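Local coordinates for protein amidohydrolase (Staphylococcus aureus, PDB 3NUR) that probably hydrolyses carbon-nitrogen bonds of a linear amide-type substrate, as a metal-binding TIM-barrel enzyme of the amidohydrolase family, at residues K113-L118 with E148-D153. Residues are numbered along the deposited sequence; the frame is centred on the assembly and turned at random.
Sequences KANDQL and ERCIND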
loop_
_atom_site.group_PDB
_atom_site.type_symbol
_atom_site.label_atom_id
_atom_site.label_comp_id
_atom_site.label_asym_id
_atom_site.label_seq_id
_atom_site.Cartn_x
_atom_site.Cartn_y
_atom_site.Cartn_z
ATOM N N LYS A 113 -4.176 16.580 10.423
ATOM C CA LYS A 113 -3.537 16.420 11.709
ATOM C C LYS A 113 -2.570 15.236 11.707
ATOM O O LYS A 113 -1.454 15.347 12.224
ATOM C CB LYS A 113 -4.607 16.155 12.739
ATOM C CG LYS A 113 -4.144 16.382 14.172
ATOM C CD LYS A 113 -4.860 17.572 14.727
ATOM C CE LYS A 113 -6.330 17.595 14.366
ATOM N NZ LYS A 113 -6.961 18.860 14.770
ATOM N N ALA A 114 -3.032 14.102 11.107
ATOM C CA ALA A 114 -2.179 12.928 11.079
ATOM C C ALA A 114 -0.912 13.264 10.286
ATOM O O ALA A 114 0.197 13.012 10.778
ATOM C CB ALA A 114 -2.917 11.744 10.463
ATOM N N ASN A 115 -1.068 13.866 9.082
ATOM C CA ASN A 115 0.077 14.224 8.224
ATOM C C ASN A 115 1.039 15.211 8.902
ATOM O O ASN A 115 2.258 15.032 8.825
ATOM C CB ASN A 115 -0.403 14.756 6.878
ATOM C CG ASN A 115 -1.138 13.696 6.087
ATOM O OD1 ASN A 115 -0.750 12.517 6.078
ATOM N ND2 ASN A 115 -2.160 14.105 5.354
ATOM N N ASP A 116 0.493 16.209 9.601
ATOM C CA ASP A 116 1.326 17.188 10.317
ATOM C C ASP A 116 2.116 16.527 11.436
ATOM O O ASP A 116 3.305 16.819 11.582
ATOM C CB ASP A 116 0.468 18.339 10.882
ATOM C CG ASP A 116 0.079 19.396 9.855
ATOM O OD1 ASP A 116 0.644 19.379 8.733
ATOM O OD2 ASP A 116 -0.765 20.258 10.182
ATOM N N GLN A 117 1.467 15.643 12.219
ATOM C CA GLN A 117 2.155 14.969 13.329
ATOM C C GLN A 117 3.223 14.026 12.797
ATOM O O GLN A 117 4.312 13.938 13.368
ATOM C CB GLN A 117 1.176 14.238 14.254
ATOM C CG GLN A 117 0.347 15.188 15.116
ATOM C CD GLN A 117 -0.278 14.494 16.300
ATOM O OE1 GLN A 117 0.394 13.828 17.100
ATOM N NE2 GLN A 117 -1.576 14.675 16.464
ATOM N N LEU A 118 2.927 13.342 11.676
ATOM C CA LEU A 118 3.892 12.453 11.036
ATOM C C LEU A 118 5.111 13.239 10.572
ATOM O O LEU A 118 6.236 12.819 10.844
ATOM C CB LEU A 118 3.271 11.692 9.839
ATOM C CG LEU A 118 4.238 10.690 9.135
ATOM C CD1 LEU A 118 4.742 9.604 10.126
ATOM C CD2 LEU A 118 3.582 10.053 7.888
ATOM N N GLU A 148 -1.027 17.275 -2.501
ATOM C CA GLU A 148 -0.078 18.288 -2.966
ATOM C C GLU A 148 0.645 18.904 -1.769
ATOM O O GLU A 148 1.870 19.086 -1.837
ATOM C CB GLU A 148 -0.803 19.365 -3.812
ATOM C CG GLU A 148 0.130 20.402 -4.444
ATOM C CD GLU A 148 0.479 21.626 -3.608
ATOM O OE1 GLU A 148 -0.395 22.114 -2.855
ATOM O OE2 GLU A 148 1.628 22.109 -3.726
ATOM N N ARG A 149 -0.102 19.205 -0.672
ATOM C CA ARG A 149 0.470 19.789 0.548
ATOM C C ARG A 149 1.492 18.832 1.166
ATOM O O ARG A 149 2.583 19.258 1.515
ATOM C CB ARG A 149 -0.623 20.150 1.568
ATOM C CG ARG A 149 -0.090 20.896 2.781
ATOM C CD ARG A 149 -1.172 21.188 3.786
ATOM N NE ARG A 149 -1.512 20.030 4.612
ATOM C CZ ARG A 149 -0.959 19.756 5.787
ATOM N NH1 ARG A 149 -1.366 18.710 6.486
ATOM N NH2 ARG A 149 0.016 20.520 6.268
ATOM N N CYS A 150 1.154 17.535 1.257
ATOM C CA CYS A 150 2.048 16.523 1.814
ATOM C C CYS A 150 3.345 16.436 1.040
ATOM O O CYS A 150 4.412 16.375 1.643
ATOM C CB CYS A 150 1.346 15.169 1.868
ATOM S SG CYS A 150 0.120 15.041 3.189
ATOM N N ILE A 151 3.258 16.427 -0.293
ATOM C CA ILE A 151 4.440 16.298 -1.122
ATOM C C ILE A 151 5.266 17.565 -1.090
ATOM O O ILE A 151 6.440 17.506 -0.745
ATOM C CB ILE A 151 4.103 15.799 -2.566
ATOM C CG1 ILE A 151 3.270 14.477 -2.575
ATOM C CG2 ILE A 151 5.360 15.692 -3.464
ATOM C CD1 ILE A 151 3.641 13.327 -1.640
ATOM N N ASN A 152 4.651 18.707 -1.413
ATOM C CA ASN A 152 5.369 19.982 -1.504
ATOM C C ASN A 152 5.725 20.693 -0.196
ATOM O O ASN A 152 6.771 21.334 -0.137
ATOM C CB ASN A 152 4.714 20.903 -2.547
ATOM C CG ASN A 152 4.804 20.354 -3.958
ATOM O OD1 ASN A 152 5.676 19.537 -4.287
ATOM N ND2 ASN A 152 3.890 20.765 -4.815
ATOM N N ASP A 153 4.884 20.599 0.842
ATOM C CA ASP A 153 5.172 21.242 2.125
ATOM C C ASP A 153 5.782 20.304 3.132
ATOM O O ASP A 153 6.607 20.744 3.915
ATOM C CB ASP A 153 3.909 21.867 2.758
ATOM C CG ASP A 153 3.241 22.978 1.978
ATOM O OD1 ASP A 153 3.724 23.300 0.867
ATOM O OD2 ASP A 153 2.240 23.544 2.490
#
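Asp116 OD1 is gripped by both terminal nitrogens of Arg149: NH2 donates to it at 2.8 Å and NH1 at 3.1 Å. OD1 sits in the guanidinium plane, at the edge between the two nitrogens, so neither bond is straight, and the one from NH1 is the more bent (138°). The carboxylate stands at 90° to that plane. NH2 meets the syn lone pair of OD1, while NH1 comes from well above the carboxylate plane. Arg149 leaves its helix with CG anti to the backbone N, runs extended, then bends at chi3 to bring the guanidinium across the groove. Its NE is held by Glu146, one turn back on the same helix, and this second carboxylate probably helps fix the group's rotation. Deeper in, Cys150 SG lies against the amide of Asn115, 3.3 Å from ND2 and 3.4 Å from CG. That buried ND2 is satisfied by Glu146 OE2 and Thr134 O, and Phe156 packs on both Asn115 and Cys150. The axes of segments 113-118 and 148-152 come within 11.1 Å and run 7° from parallel, as expected of neighbouring outer helices in a TIM barrel; their parent helices, 104-124 and 140-152, flank strand 129-131 in the chain, in successive beta-alpha units.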